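Local coordinates for F5/8 type C domain protein (Clostridium perfringens, PDB 7JRM) that probably binds carbohydrate through its CBM51 module, as part of a clostridial O-glycopeptidase, ZmpB, that recognises and hydrolyses mucins, at residues 128-136 and 201-209; 158-166 and 176-184. All blocks are in the same frame, centred on the assembly; numbering follows the deposited sequence.

Contact 1: 128-136 and 201-209; sequences IGTHSYSEI and KLVVDVADN. With CA (calcium ion), chain B.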
loop_
_atom_site.group_PDB
_atom_site.type_symbol
_atom_site.label_atom_id
_atom_site.label_comp_id
_atom_site.label_asym_id
_atom_site.label_seq_id
_atom_site.Cartn_x
_atom_site.Cartn_y
_atom_site.Cartn_z
ATOM N N ILE A 128 9.895 -35.213 7.362
ATOM C CA ILE A 128 10.798 -36.355 7.295
ATOM C C ILE A 128 10.199 -37.481 8.125
ATOM O O ILE A 128 9.975 -37.317 9.330
ATOM C CB ILE A 128 12.209 -36.006 7.800
ATOM C CG1 ILE A 128 12.805 -34.863 6.976
ATOM C CG2 ILE A 128 13.109 -37.229 7.756
ATOM C CD1 ILE A 128 13.076 -35.231 5.535
ATOM N N GLY A 129 9.942 -38.622 7.485
ATOM C CA GLY A 129 9.447 -39.794 8.167
ATOM C C GLY A 129 10.576 -40.771 8.425
ATOM O O GLY A 129 11.236 -41.231 7.492
ATOM N N THR A 130 10.798 -41.082 9.700
ATOM C CA THR A 130 11.910 -41.936 10.095
ATOM C C THR A 130 11.416 -42.932 11.140
ATOM O O THR A 130 10.213 -43.083 11.368
ATOM C CB THR A 130 13.090 -41.093 10.599
ATOM O OG1 THR A 130 14.249 -41.925 10.741
ATOM C CG2 THR A 130 12.761 -40.439 11.937
ATOM N N HIS A 131 12.365 -43.614 11.780
ATOM C CA HIS A 131 12.060 -44.701 12.700
ATOM C C HIS A 131 13.218 -44.837 13.678
ATOM O O HIS A 131 14.377 -44.890 13.259
ATOM C CB HIS A 131 11.843 -46.009 11.927
ATOM C CG HIS A 131 11.190 -47.093 12.726
ATOM N ND1 HIS A 131 11.757 -47.627 13.862
ATOM C CD2 HIS A 131 10.027 -47.761 12.536
ATOM C CE1 HIS A 131 10.966 -48.569 14.344
ATOM N NE2 HIS A 131 9.909 -48.669 13.560
ATOM N N SER A 132 12.904 -44.875 14.971
ATOM C CA SER A 132 13.939 -45.053 15.981
ATOM C C SER A 132 14.585 -46.425 15.832
ATOM O O SER A 132 13.938 -47.397 15.433
ATOM C CB SER A 132 13.348 -44.893 17.382
ATOM O OG SER A 132 12.928 -46.142 17.901
ATOM N N TYR A 133 15.884 -46.505 16.125
ATOM C CA TYR A 133 16.719 -45.356 16.466
ATOM C C TYR A 133 17.192 -44.673 15.187
ATOM O O TYR A 133 17.541 -45.343 14.217
ATOM C CB TYR A 133 17.914 -45.802 17.317
ATOM C CG TYR A 133 18.825 -44.684 17.770
ATOM C CD1 TYR A 133 19.970 -44.360 17.052
ATOM C CD2 TYR A 133 18.549 -43.961 18.923
ATOM C CE1 TYR A 133 20.810 -43.343 17.466
ATOM C CE2 TYR A 133 19.383 -42.942 19.344
ATOM C CZ TYR A 133 20.512 -42.637 18.612
ATOM O OH TYR A 133 21.345 -41.623 19.026
ATOM N N SER A 134 17.198 -43.341 15.181
ATOM C CA SER A 134 17.494 -42.593 13.969
ATOM C C SER A 134 18.370 -41.391 14.282
ATOM O O SER A 134 18.164 -40.703 15.287
ATOM C CB SER A 134 16.208 -42.126 13.278
ATOM O OG SER A 134 16.503 -41.379 12.111
ATOM N N GLU A 135 19.344 -41.145 13.406
ATOM C CA GLU A 135 20.204 -39.967 13.475
ATOM C C GLU A 135 20.327 -39.402 12.067
ATOM O O GLU A 135 20.904 -40.050 11.187
ATOM C CB GLU A 135 21.580 -40.309 14.046
ATOM C CG GLU A 135 21.615 -40.465 15.556
ATOM C CD GLU A 135 23.029 -40.565 16.094
ATOM O OE1 GLU A 135 23.981 -40.420 15.297
ATOM O OE2 GLU A 135 23.190 -40.791 17.312
ATOM N N ILE A 136 19.784 -38.207 11.851
ATOM C CA ILE A 136 19.807 -37.554 10.547
ATOM C C ILE A 136 20.519 -36.219 10.705
ATOM O O ILE A 136 20.128 -35.394 11.539
ATOM C CB ILE A 136 18.393 -37.362 9.978
ATOM C CG1 ILE A 136 17.624 -38.686 10.010
ATOM C CG2 ILE A 136 18.460 -36.828 8.558
ATOM C CD1 ILE A 136 16.211 -38.587 9.475
ATOM N N LYS A 201 21.691 -32.220 14.045
ATOM C CA LYS A 201 21.475 -33.660 14.109
ATOM C C LYS A 201 20.117 -33.925 14.739
ATOM O O LYS A 201 19.882 -33.559 15.895
ATOM C CB LYS A 201 22.586 -34.347 14.904
ATOM C CG LYS A 201 22.501 -35.865 14.914
ATOM C CD LYS A 201 23.808 -36.484 15.382
ATOM C CE LYS A 201 24.241 -35.912 16.724
ATOM N NZ LYS A 201 25.456 -36.588 17.256
ATOM N N LEU A 202 19.229 -34.558 13.978
ATOM C CA LEU A 202 17.884 -34.886 14.432
ATOM C C LEU A 202 17.871 -36.329 14.922
ATOM O O LEU A 202 18.114 -37.255 14.141
ATOM C CB LEU A 202 16.872 -34.681 13.307
ATOM C CG LEU A 202 16.926 -33.322 12.603
ATOM C CD1 LEU A 202 15.838 -33.229 11.546
ATOM C CD2 LEU A 202 16.803 -32.187 13.608
ATOM N N VAL A 203 17.585 -36.517 16.208
ATOM C CA VAL A 203 17.711 -37.812 16.867
ATOM C C VAL A 203 16.343 -38.253 17.367
ATOM O O VAL A 203 15.636 -37.480 18.027
ATOM C CB VAL A 203 18.725 -37.760 18.023
ATOM C CG1 VAL A 203 18.705 -39.063 18.810
ATOM C CG2 VAL A 203 20.120 -37.478 17.487
ATOM N N VAL A 204 15.978 -39.493 17.057
ATOM C CA VAL A 204 14.756 -40.121 17.548
ATOM C C VAL A 204 15.189 -41.318 18.384
ATOM O O VAL A 204 15.588 -42.355 17.839
ATOM C CB VAL A 204 13.821 -40.546 16.409
ATOM C CG1 VAL A 204 12.562 -41.189 16.971
ATOM C CG2 VAL A 204 13.475 -39.355 15.530
ATOM N N ASP A 205 15.117 -41.187 19.705
ATOM C CA ASP A 205 15.506 -42.272 20.591
ATOM C C ASP A 205 14.343 -43.240 20.801
ATOM O O ASP A 205 13.198 -42.974 20.429
ATOM C CB ASP A 205 16.005 -41.727 21.929
ATOM C CG ASP A 205 17.157 -42.537 22.491
ATOM O OD1 ASP A 205 17.225 -43.750 22.201
ATOM O OD2 ASP A 205 17.995 -41.963 23.218
ATOM N N VAL A 206 14.653 -44.381 21.418
ATOM C CA VAL A 206 13.711 -45.496 21.459
ATOM C C VAL A 206 12.775 -45.478 22.663
ATOM O O VAL A 206 11.765 -46.197 22.652
ATOM C CB VAL A 206 14.467 -46.836 21.422
ATOM C CG1 VAL A 206 15.309 -46.934 20.160
ATOM C CG2 VAL A 206 15.339 -46.988 22.661
ATOM N N ALA A 207 13.078 -44.690 23.696
ATOM C CA ALA A 207 12.272 -44.620 24.928
ATOM C C ALA A 207 12.136 -46.041 25.478
ATOM O O ALA A 207 13.154 -46.734 25.620
ATOM C CB ALA A 207 10.963 -43.896 24.641
ATOM N N ASP A 208 10.933 -46.513 25.789
ATOM C CA ASP A 208 10.736 -47.863 26.297
ATOM C C ASP A 208 10.307 -48.803 25.173
ATOM O O ASP A 208 10.022 -48.384 24.049
ATOM C CB ASP A 208 9.706 -47.874 27.434
ATOM C CG ASP A 208 8.410 -47.162 27.070
ATOM O OD1 ASP A 208 7.784 -46.576 27.978
ATOM O OD2 ASP A 208 8.006 -47.193 25.888
ATOM N N ASN A 209 10.270 -50.098 25.502
ATOM C CA ASN A 209 9.834 -51.152 24.583
ATOM C C ASN A 209 10.706 -51.226 23.333
ATOM O O ASN A 209 10.257 -51.683 22.279
ATOM C CB ASN A 209 8.362 -50.978 24.191
ATOM C CG ASN A 209 7.412 -51.513 25.241
ATOM O OD1 ASN A 209 6.694 -50.751 25.889
ATOM N ND2 ASN A 209 7.400 -52.829 25.414
HETATM CA CA CA B . 9.858 -47.245 21.752
HETATM O O HOH W 1 15.988 -38.709 13.080
HETATM O O HOH W 2 24.302 -38.682 18.622
HETATM O O HOH W 3 26.466 -39.383 16.095
HETATM O O HOH W 4 8.343 -49.055 21.264
#
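Ser134, Glu135 and Ile136 pair with Val204, Val203 and Leu202 as neighbouring antiparallel strands of the NPCBM (CBM51) beta-sandwich. Four backbone hydrogen bonds join them, two at Ser134–Val204 and two at Ile136–Leu202; the shortest runs from Leu202 N to Ile136 O, 2.7 Å. Between them Glu135 and Val203 form a non-hydrogen-bonded pair whose side chains lie alongside each other, pointing the same way.

Apolar contacts on the opposite face centre on Val204. Its CG2 meets Thr130 CG2 tip to tip at 3.8 Å, while CG1, anti to the backbone N (chi1 -180°), rests on Ser132 CB. Trp218 and Ala216 of strand 215-224, in the other sheet, also pack on Val204, placing it in the sandwich interior.

The polar groups form two sets. Thr130 OG1 donates to Ser134 OG at 2.7 Å, and a water bridges Ser134 OG to Leu202 O. On the Glu135 face, Tyr133 OH donates to the anti lone pair of Glu135 OE2 (2.7 Å), and two waters link that carboxylate to Lys201 NZ, which stays beyond salt-bridge range.

Past the strand, Val206 O and Asp208 O bind the calcium ion. Ser132 OG hydrogen-bonds to the calcium ligand Asp214. A cis peptide precedes Tyr133, whose ring edge faces the carboxylate of Asp205, with CD2 3.5 Å from OD1.

Contact 2: 158-166 and 176-184; sequences DKKVSSVKF and AETDVMRID. With CA (calcium ion), chain B.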
loop_
_atom_site.group_PDB
_atom_site.type_symbol
_atom_site.label_atom_id
_atom_site.label_comp_id
_atom_site.label_asym_id
_atom_site.label_seq_id
_atom_site.Cartn_x
_atom_site.Cartn_y
_atom_site.Cartn_z
ATOM N N ASP A 158 -2.645 -48.294 16.275
ATOM C CA ASP A 158 -3.185 -49.503 16.881
ATOM C C ASP A 158 -2.104 -50.393 17.486
ATOM O O ASP A 158 -2.398 -51.527 17.877
ATOM C CB ASP A 158 -3.993 -50.293 15.849
ATOM C CG ASP A 158 -3.238 -50.499 14.544
ATOM O OD1 ASP A 158 -3.890 -50.798 13.521
ATOM O OD2 ASP A 158 -1.996 -50.363 14.537
ATOM N N LYS A 159 -0.868 -49.906 17.579
ATOM C CA LYS A 159 0.262 -50.730 17.987
ATOM C C LYS A 159 0.562 -50.656 19.480
ATOM O O LYS A 159 1.462 -51.363 19.948
ATOM C CB LYS A 159 1.508 -50.335 17.189
ATOM C CG LYS A 159 1.418 -50.671 15.709
ATOM C CD LYS A 159 0.954 -52.102 15.489
ATOM C CE LYS A 159 0.952 -52.462 14.012
ATOM N NZ LYS A 159 0.794 -53.926 13.800
ATOM N N LYS A 160 -0.149 -49.806 20.226
ATOM C CA LYS A 160 -0.074 -49.740 21.685
ATOM C C LYS A 160 1.278 -49.265 22.213
ATOM O O LYS A 160 1.338 -48.315 23.000
ATOM C CB LYS A 160 -0.408 -51.103 22.301
ATOM C CG LYS A 160 -1.836 -51.569 22.075
ATOM C CD LYS A 160 -2.069 -52.932 22.708
ATOM C CE LYS A 160 -3.493 -53.416 22.485
ATOM N NZ LYS A 160 -3.867 -53.412 21.044
ATOM N N VAL A 161 2.368 -49.920 21.797
ATOM C CA VAL A 161 3.653 -49.762 22.473
ATOM C C VAL A 161 4.531 -48.672 21.871
ATOM O O VAL A 161 5.673 -48.499 22.320
ATOM C CB VAL A 161 4.435 -51.091 22.468
ATOM C CG1 VAL A 161 3.641 -52.176 23.178
ATOM C CG2 VAL A 161 4.764 -51.506 21.041
ATOM N N SER A 162 4.046 -47.933 20.876
ATOM C CA SER A 162 4.873 -46.921 20.229
ATOM C C SER A 162 5.285 -45.837 21.222
ATOM O O SER A 162 4.451 -45.307 21.961
ATOM C CB SER A 162 4.120 -46.301 19.051
ATOM O OG SER A 162 4.092 -47.186 17.945
ATOM N N SER A 163 6.581 -45.516 21.235
ATOM C CA SER A 163 7.133 -44.518 22.147
ATOM C C SER A 163 8.526 -44.085 21.711
ATOM O O SER A 163 9.404 -44.929 21.509
ATOM C CB SER A 163 7.182 -45.064 23.577
ATOM O OG SER A 163 7.957 -46.248 23.641
ATOM N N VAL A 164 8.746 -42.778 21.566
ATOM C CA VAL A 164 10.028 -42.231 21.141
ATOM C C VAL A 164 10.332 -40.976 21.951
ATOM O O VAL A 164 9.513 -40.504 22.745
ATOM C CB VAL A 164 10.062 -41.908 19.632
ATOM C CG1 VAL A 164 9.927 -43.173 18.803
ATOM C CG2 VAL A 164 8.974 -40.912 19.280
ATOM N N LYS A 165 11.530 -40.439 21.743
ATOM C CA LYS A 165 11.914 -39.137 22.266
ATOM C C LYS A 165 12.714 -38.415 21.196
ATOM O O LYS A 165 13.675 -38.971 20.657
ATOM C CB LYS A 165 12.738 -39.259 23.553
ATOM C CG LYS A 165 13.067 -37.920 24.196
ATOM C CD LYS A 165 14.146 -38.053 25.258
ATOM C CE LYS A 165 13.864 -39.215 26.196
ATOM N NZ LYS A 165 15.106 -39.965 26.528
ATOM N N PHE A 166 12.312 -37.188 20.884
ATOM C CA PHE A 166 12.986 -36.399 19.866
ATOM C C PHE A 166 14.042 -35.513 20.508
ATOM O O PHE A 166 13.801 -34.889 21.545
ATOM C CB PHE A 166 11.985 -35.541 19.092
ATOM C CG PHE A 166 10.969 -36.338 18.328
ATOM C CD1 PHE A 166 9.821 -36.795 18.951
ATOM C CD2 PHE A 166 11.161 -36.630 16.988
ATOM C CE1 PHE A 166 8.883 -37.527 18.253
ATOM C CE2 PHE A 166 10.225 -37.361 16.285
ATOM C CZ PHE A 166 9.085 -37.811 16.919
ATOM N N ALA A 176 17.645 -29.079 22.368
ATOM C CA ALA A 176 16.235 -29.225 22.694
ATOM C C ALA A 176 15.861 -30.698 22.648
ATOM O O ALA A 176 16.503 -31.503 21.970
ATOM C CB ALA A 176 15.348 -28.415 21.741
ATOM N N GLU A 177 14.805 -31.039 23.382
ATOM C CA GLU A 177 14.301 -32.404 23.410
ATOM C C GLU A 177 12.887 -32.392 23.969
ATOM O O GLU A 177 12.482 -31.460 24.670
ATOM C CB GLU A 177 15.202 -33.323 24.242
ATOM C CG GLU A 177 15.066 -33.136 25.743
ATOM C CD GLU A 177 16.017 -34.022 26.525
ATOM O OE1 GLU A 177 16.579 -34.965 25.930
ATOM O OE2 GLU A 177 16.204 -33.772 27.735
ATOM N N THR A 178 12.140 -33.441 23.642
ATOM C CA THR A 178 10.793 -33.632 24.150
ATOM C C THR A 178 10.808 -34.673 25.264
ATOM O O THR A 178 11.836 -35.284 25.569
ATOM C CB THR A 178 9.844 -34.060 23.028
ATOM O OG1 THR A 178 10.156 -35.397 22.619
ATOM C CG2 THR A 178 9.968 -33.127 21.834
ATOM N N ASP A 179 9.650 -34.873 25.885
ATOM C CA ASP A 179 9.468 -36.002 26.780
ATOM C C ASP A 179 9.278 -37.273 25.954
ATOM O O ASP A 179 9.373 -37.267 24.724
ATOM C CB ASP A 179 8.277 -35.766 27.708
ATOM C CG ASP A 179 8.303 -34.398 28.358
ATOM O OD1 ASP A 179 9.399 -33.940 28.745
ATOM O OD2 ASP A 179 7.224 -33.781 28.482
ATOM N N VAL A 180 9.004 -38.382 26.634
ATOM C CA VAL A 180 8.663 -39.611 25.929
ATOM C C VAL A 180 7.284 -39.441 25.306
ATOM O O VAL A 180 6.289 -39.233 26.010
ATOM C CB VAL A 180 8.709 -40.821 26.871
ATOM C CG1 VAL A 180 7.955 -41.994 26.263
ATOM C CG2 VAL A 180 10.151 -41.204 27.164
ATOM N N MET A 181 7.221 -39.515 23.981
ATOM C CA MET A 181 5.981 -39.304 23.245
ATOM C C MET A 181 5.382 -40.652 22.869
ATOM O O MET A 181 6.080 -41.521 22.336
ATOM C CB MET A 181 6.229 -38.463 21.993
ATOM C CG MET A 181 6.319 -36.972 22.272
ATOM S SD MET A 181 6.428 -35.980 20.774
ATOM C CE MET A 181 4.691 -35.677 20.459
ATOM N N ARG A 182 4.095 -40.820 23.150
ATOM C CA ARG A 182 3.381 -42.056 22.885
ATOM C C ARG A 182 2.351 -41.830 21.778
ATOM O O ARG A 182 2.303 -40.766 21.153
ATOM C CB ARG A 182 2.746 -42.571 24.178
ATOM C CG ARG A 182 3.664 -42.440 25.384
ATOM C CD ARG A 182 3.188 -43.275 26.558
ATOM N NE ARG A 182 4.253 -43.486 27.535
ATOM C CZ ARG A 182 5.130 -44.483 27.482
ATOM N NH1 ARG A 182 5.072 -45.370 26.498
ATOM N NH2 ARG A 182 6.068 -44.595 28.413
ATOM N N ILE A 183 1.519 -42.846 21.538
ATOM C CA ILE A 183 0.561 -42.785 20.436
ATOM C C ILE A 183 -0.418 -41.634 20.638
ATOM O O ILE A 183 -0.700 -40.867 19.710
ATOM C CB ILE A 183 -0.171 -44.131 20.289
ATOM C CG1 ILE A 183 0.778 -45.191 19.730
ATOM C CG2 ILE A 183 -1.395 -43.986 19.397
ATOM C CD1 ILE A 183 0.224 -46.591 19.783
ATOM N N ASP A 184 -0.941 -41.490 21.853
ATOM C CA ASP A 184 -1.941 -40.471 22.143
ATOM C C ASP A 184 -1.334 -39.152 22.613
ATOM O O ASP A 184 -2.067 -38.292 23.110
ATOM C CB ASP A 184 -2.937 -40.991 23.184
ATOM C CG ASP A 184 -2.272 -41.387 24.489
ATOM O OD1 ASP A 184 -1.041 -41.590 24.498
ATOM O OD2 ASP A 184 -2.987 -41.498 25.506
HETATM CA CA CA B . 9.858 -47.245 21.752
HETATM O O HOH W 5 2.066 -45.455 22.759
HETATM O O HOH W 4 8.343 -49.055 21.264
#
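Residues 158-166 and 176-184 run antiparallel as two arms of a beta hairpin, paired most regularly where Val164 N reaches Met181 O (3.0 Å) and Met181 N returns to Val164 O (2.8 Å), the latter nearly along the C=O axis. Nearer the turn, Thr178 N donates to Phe166 O, but the return bond goes from Phe166 N to the side-chain OG1 of Thr178, long at 3.3 Å. With chi1 at 70°, Thr178 OG1 sits between its own N and carbonyl carbon, where it also donates to Asp179 O in the carbonyl plane; one hydroxyl thus spans the irregularity in the strand.

The same OG1 lies at the edge of the Phe166 ring. Met181 crosses that side chain at about a right angle and makes an oblique Met-aromatic contact, its SD 3.8 Å from Phe166 CE1. Trp218 packs edge-to-face with Phe166.

At the other end Ile183 lays CG1 against Ser162 CB (3.6 Å), and a water joins Lys160 O and Ser162 O to Ile183 N. Val180 CG1 sits over the rim of one face of the Arg182 guanidinium, whose NH1 lies 3.6 Å from Ser163 CB.

Ser163 binds the calcium ion firmly through O (2.4 Å) and more loosely through OG (2.9 Å). Arg182 NH2 forms a salt bridge with OD1 of Asp208, whose backbone O is another ligand, so Arg182 probably steadies this residue from the second shell.

How the contacts relate
Following the chain from the N terminus, 128-136, the earlier half of contact 1, is the first of the four segments. The chain then crosses strand 145-152 before entering 158-166 and, after a short hairpin connection, turns back through 176-184, closing contact 2. Strand 188-193 follows, and 201-209 finally closes contact 1, whose long loop therefore encloses the smaller one. Strand 199-205 lies between 134-139 and 163-170, so both contacts belong to one five-stranded sheet, on either side of the 199-205/163-170 pairing. At its end they converge on one calcium ion: Ser163 from contact 2 joins Val206 and Asp208 from contact 1, with Gly210 and Asp214 completing the protein ligands. Asp205 O packs on Val164 CB between them.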